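Local coordinates for glucan-binding protein C, GbpC (Streptococcus mutans UA159, PDB 5UQZ) that probably binds glucan at the streptococcal cell wall and mediates both sucrose-independent and sucrose-dependent adherence, this fragment carrying the calcium-binding beta-supersandwich domain, at residues 254-258 with 259-263; 239-243 with 244-248. All coordinates share one frame; numbering follows the deposited sequence.

Interaction 1: residues 254-258 with 259-263; sequences VDLHG and NEIYS
His257 and Tyr262 pack together on one face of a beta hairpin with a two-residue loop, in which strands 254-257 and 260-263 are joined by a type II' turn from His257 to Glu260 at the edge of the large antiparallel sheet of the glucan-binding domain. Gly258 takes the positive-phi corner of that turn (phi 63°). Two hydrogen-bonded pairs zip the strands: Asp255 with Tyr262, and His257 with Glu260, where His257 N reaches Glu260 O at 2.7 Å, nearly head-on to the carbonyl. On the opposite face Leu256 CD1 meets Ile261 CG2 at 3.9 Å, the two side chains crossing at about a right angle, and Phe246 packs against both. The aromatic face has a more intricate fit. With chi1 at 55°, Tyr262 CG sits between its own backbone N and carbonyl carbon, which brings the ring under the imidazole, the planes inclined at 45°. Lys238 makes a cation-pi contact with the same phenol ring. His257 CD2 stands 3.5 Å above the centre of that ring, while CB comes close to the hydroxyl. At its edge the imidazole offers NE2 to Tyr262 O, a weak, bent hydrogen bond of 3.2 Å.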
loop_
_atom_site.group_PDB
_atom_site.type_symbol
_atom_site.label_atom_id
_atom_site.label_comp_id
_atom_site.label_asym_id
_atom_site.label_seq_id
_atom_site.Cartn_x
_atom_site.Cartn_y
_atom_site.Cartn_z
ATOM N N VAL A 254 -11.159 -3.791 -4.740
ATOM C CA VAL A 254 -11.607 -2.991 -3.609
ATOM C C VAL A 254 -12.930 -2.303 -3.967
ATOM O O VAL A 254 -13.046 -1.645 -5.010
ATOM C CB VAL A 254 -10.537 -1.940 -3.260
ATOM C CG1 VAL A 254 -11.049 -0.935 -2.238
ATOM C CG2 VAL A 254 -9.294 -2.656 -2.803
ATOM N N ASP A 255 -13.918 -2.431 -3.082
ATOM C CA ASP A 255 -15.184 -1.772 -3.281
ATOM C C ASP A 255 -15.730 -1.324 -1.942
ATOM O O ASP A 255 -15.163 -1.613 -0.887
ATOM C CB ASP A 255 -16.179 -2.686 -4.006
ATOM C CG ASP A 255 -17.091 -1.869 -4.956
ATOM O OD1 ASP A 255 -17.397 -0.675 -4.729
ATOM O OD2 ASP A 255 -17.510 -2.446 -5.964
ATOM N N LEU A 256 -16.877 -0.635 -1.999
ATOM C CA LEU A 256 -17.566 -0.139 -0.834
ATOM C C LEU A 256 -18.432 -1.233 -0.223
ATOM O O LEU A 256 -19.228 -1.881 -0.922
ATOM C CB LEU A 256 -18.447 1.027 -1.267
ATOM C CG LEU A 256 -19.193 1.774 -0.179
ATOM C CD1 LEU A 256 -18.207 2.514 0.740
ATOM C CD2 LEU A 256 -20.170 2.729 -0.850
ATOM N N HIS A 257 -18.285 -1.422 1.081
ATOM C CA HIS A 257 -19.097 -2.360 1.854
ATOM C C HIS A 257 -19.583 -1.606 3.079
ATOM O O HIS A 257 -18.866 -1.505 4.073
ATOM C CB HIS A 257 -18.280 -3.587 2.220
ATOM C CG HIS A 257 -17.589 -4.190 1.044
ATOM N ND1 HIS A 257 -18.261 -4.893 0.059
ATOM C CD2 HIS A 257 -16.291 -4.146 0.659
ATOM C CE1 HIS A 257 -17.399 -5.264 -0.874
ATOM N NE2 HIS A 257 -16.194 -4.830 -0.527
ATOM N N GLY A 258 -20.802 -1.083 2.977
ATOM C CA GLY A 258 -21.405 -0.304 4.009
ATOM C C GLY A 258 -20.614 0.933 4.240
ATOM O O GLY A 258 -20.562 1.841 3.397
ATOM N N ASN A 259 -19.884 0.891 5.352
ATOM C CA ASN A 259 -19.154 2.030 5.862
ATOM C C ASN A 259 -17.679 2.010 5.464
ATOM O O ASN A 259 -17.000 3.008 5.652
ATOM C CB ASN A 259 -19.281 2.072 7.416
ATOM C CG ASN A 259 -20.683 2.252 7.909
ATOM O OD1 ASN A 259 -21.507 2.943 7.300
ATOM N ND2 ASN A 259 -20.959 1.654 9.064
ATOM N N GLU A 260 -17.183 0.925 4.887
ATOM C CA GLU A 260 -15.753 0.784 4.676
ATOM C C GLU A 260 -15.461 0.334 3.247
ATOM O O GLU A 260 -16.281 -0.316 2.602
ATOM C CB GLU A 260 -15.209 -0.247 5.643
ATOM C CG GLU A 260 -15.244 0.194 7.131
ATOM C CD GLU A 260 -14.771 -0.904 8.025
ATOM O OE1 GLU A 260 -15.492 -1.903 8.130
ATOM O OE2 GLU A 260 -13.648 -0.808 8.556
ATOM N N ILE A 261 -14.255 0.622 2.784
ATOM C CA ILE A 261 -13.756 0.067 1.523
ATOM C C ILE A 261 -12.710 -0.987 1.826
ATOM O O ILE A 261 -11.882 -0.822 2.730
ATOM C CB ILE A 261 -13.240 1.097 0.501
ATOM C CG1 ILE A 261 -11.967 1.796 0.982
ATOM C CG2 ILE A 261 -14.390 2.091 0.173
ATOM C CD1 ILE A 261 -11.267 2.567 -0.137
ATOM N N TYR A 262 -12.756 -2.076 1.066
ATOM C CA TYR A 262 -11.800 -3.163 1.186
ATOM C C TYR A 262 -12.121 -4.160 0.082
ATOM O O TYR A 262 -13.139 -4.061 -0.615
ATOM C CB TYR A 262 -11.840 -3.854 2.553
ATOM C CG TYR A 262 -13.154 -4.401 3.040
ATOM C CD1 TYR A 262 -14.064 -3.577 3.717
ATOM C CD2 TYR A 262 -13.471 -5.745 2.830
ATOM C CE1 TYR A 262 -15.269 -4.077 4.202
ATOM C CE2 TYR A 262 -14.694 -6.268 3.297
ATOM C CZ TYR A 262 -15.587 -5.427 3.961
ATOM O OH TYR A 262 -16.782 -5.937 4.401
ATOM N N SER A 263 -11.254 -5.159 -0.041
ATOM C CA SER A 263 -11.488 -6.278 -0.938
ATOM C C SER A 263 -12.250 -7.343 -0.185
ATOM O O SER A 263 -11.728 -7.918 0.759
ATOM C CB SER A 263 -10.144 -6.817 -1.429
ATOM O OG SER A 263 -10.294 -7.910 -2.320
#

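Interaction 2: residues 239-243 with 244-248; sequences VNLGD and NEFVK
Leu241 and Asn244 close a type II' beta turn, and their side chains part company there: the leucine reaches forward over the outgoing chain while the asparagine amide folds back to the turn's own carbonyl. Leu241 O is gripped twice by Asn244. The backbone N comes at 3.0 Å from well above the carbonyl plane, and ND2 at 2.9 Å from a position tilted only 20° from it. This second bond is bent, and Leu241 O also lies somewhat out of the amide plane. The Asn244 torsion brings it about, since CG lies anti to the carbonyl carbon (chi1 -53°) and the amide swings back beside the backbone N. The amide's other links run outside the turn, OD1 accepting from Lys308 N and ND2 also donating to Glu310 O, which pins its rotation from both ends. Leu241 sends its CD2 methyl alongside the backbone of the next strand, 3.5 Å from Phe246 CA and 3.9 Å from Phe246 CB; the phenyl ring itself extends onward, and Lys248 N sits over the centre of one of its faces. Just before the corner, Asn240 OD1 accepts from Gly242 N at 2.9 Å in the plane of the amide carbonyl, an Asx turn that leads strand 233-240 into the bend. The turn thus carries the chain from strand 233-240 of the large sheet to strand 245-247, which pairs with strand 303-306 in a separate three-stranded sheet; the Leu241 side chain touches both Met305 of that sheet and Ile261 of strand 260-263.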
loop_
_atom_site.group_PDB
_atom_site.type_symbol
_atom_site.label_atom_id
_atom_site.label_comp_id
_atom_site.label_asym_id
_atom_site.label_seq_id
_atom_site.Cartn_x
_atom_site.Cartn_y
_atom_site.Cartn_z
ATOM N N VAL A 239 -10.557 0.759 4.901
ATOM C CA VAL A 239 -10.614 2.186 5.216
ATOM C C VAL A 239 -12.067 2.602 5.402
ATOM O O VAL A 239 -12.907 2.333 4.534
ATOM C CB VAL A 239 -9.944 3.050 4.138
ATOM C CG1 VAL A 239 -9.925 4.531 4.602
ATOM C CG2 VAL A 239 -8.557 2.551 3.868
ATOM N N ASN A 240 -12.373 3.290 6.503
ATOM C CA ASN A 240 -13.644 3.959 6.692
ATOM C C ASN A 240 -13.418 5.414 6.296
ATOM O O ASN A 240 -12.645 6.133 6.948
ATOM C CB ASN A 240 -14.100 3.845 8.142
ATOM C CG ASN A 240 -15.479 4.433 8.345
ATOM O OD1 ASN A 240 -15.832 5.453 7.742
ATOM N ND2 ASN A 240 -16.301 3.774 9.184
ATOM N N LEU A 241 -14.060 5.838 5.211
ATOM C CA LEU A 241 -13.771 7.151 4.649
ATOM C C LEU A 241 -14.463 8.286 5.393
ATOM O O LEU A 241 -14.141 9.456 5.110
ATOM C CB LEU A 241 -14.163 7.240 3.164
ATOM C CG LEU A 241 -13.139 6.488 2.266
ATOM C CD1 LEU A 241 -13.105 4.978 2.458
ATOM C CD2 LEU A 241 -13.537 6.756 0.849
ATOM N N GLY A 242 -15.367 7.993 6.325
ATOM C CA GLY A 242 -16.003 9.089 7.020
ATOM C C GLY A 242 -16.800 9.920 6.038
ATOM O O GLY A 242 -17.516 9.401 5.176
ATOM N N ASP A 243 -16.679 11.236 6.165
ATOM C CA ASP A 243 -17.337 12.172 5.266
ATOM C C ASP A 243 -16.625 12.387 3.932
ATOM O O ASP A 243 -17.127 13.134 3.068
ATOM C CB ASP A 243 -17.552 13.495 6.008
ATOM C CG ASP A 243 -18.576 14.392 5.330
ATOM O OD1 ASP A 243 -19.608 13.867 4.847
ATOM O OD2 ASP A 243 -18.329 15.587 5.259
ATOM N N ASN A 244 -15.496 11.731 3.713
ATOM C CA ASN A 244 -14.835 11.776 2.401
ATOM C C ASN A 244 -15.541 10.823 1.456
ATOM O O ASN A 244 -16.339 9.989 1.884
ATOM C CB ASN A 244 -13.375 11.427 2.585
ATOM C CG ASN A 244 -12.751 12.312 3.646
ATOM O OD1 ASN A 244 -12.554 13.519 3.429
ATOM N ND2 ASN A 244 -12.387 11.732 4.800
ATOM N N GLU A 245 -15.271 10.948 0.158
ATOM C CA GLU A 245 -16.051 10.244 -0.859
ATOM C C GLU A 245 -15.222 9.178 -1.555
ATOM O O GLU A 245 -14.158 9.468 -2.088
ATOM C CB GLU A 245 -16.589 11.243 -1.863
ATOM C CG GLU A 245 -17.497 10.648 -2.864
ATOM C CD GLU A 245 -18.248 11.688 -3.672
ATOM O OE1 GLU A 245 -18.976 11.230 -4.592
ATOM O OE2 GLU A 245 -18.132 12.914 -3.377
ATOM N N PHE A 246 -15.753 7.959 -1.656
ATOM C CA PHE A 246 -15.048 6.876 -2.331
ATOM C C PHE A 246 -15.026 7.108 -3.835
ATOM O O PHE A 246 -16.037 7.491 -4.415
ATOM C CB PHE A 246 -15.773 5.551 -2.045
ATOM C CG PHE A 246 -15.183 4.349 -2.736
ATOM C CD1 PHE A 246 -13.828 4.075 -2.713
ATOM C CD2 PHE A 246 -16.039 3.415 -3.313
ATOM C CE1 PHE A 246 -13.331 2.924 -3.277
ATOM C CE2 PHE A 246 -15.537 2.257 -3.896
ATOM C CZ PHE A 246 -14.182 2.017 -3.892
ATOM N N VAL A 247 -13.872 6.866 -4.457
ATOM C CA VAL A 247 -13.714 6.813 -5.894
ATOM C C VAL A 247 -13.308 5.383 -6.251
ATOM O O VAL A 247 -12.184 4.938 -5.938
ATOM C CB VAL A 247 -12.686 7.841 -6.383
ATOM C CG1 VAL A 247 -12.514 7.693 -7.884
ATOM C CG2 VAL A 247 -13.134 9.269 -6.000
ATOM N N LYS A 248 -14.218 4.655 -6.914
ATOM C CA LYS A 248 -13.963 3.274 -7.285
ATOM C C LYS A 248 -12.949 3.226 -8.425
ATOM O O LYS A 248 -13.065 3.947 -9.427
ATOM C CB LYS A 248 -15.308 2.664 -7.709
ATOM C CG LYS A 248 -15.205 1.263 -8.352
ATOM C CD LYS A 248 -14.752 0.208 -7.364
ATOM C CE LYS A 248 -14.381 -1.139 -8.015
ATOM N NZ LYS A 248 -15.346 -1.641 -8.912
#

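Interaction 2 comes first along the chain and interaction 1 follows, their centres about 9 Å apart. Strand 233-240 runs into the turn of interaction 2 and is also the sheet neighbour of strand 260-263, to which it is tied by a probable hydrogen bond from Ile261 N to Val239 O, 2.8 Å. Phe246 CD1 packs on Ile261 CG2 at 3.5 Å, so strand 245-247 and the hairpin share an apolar seam. The calcium site, formed by Ser224, Asn226 and Glu237, lies nearer the hairpin: the side chain of Tyr262 is about 6 Å from that of Glu237, whereas the Leu241 side chain is about 12 Å from it.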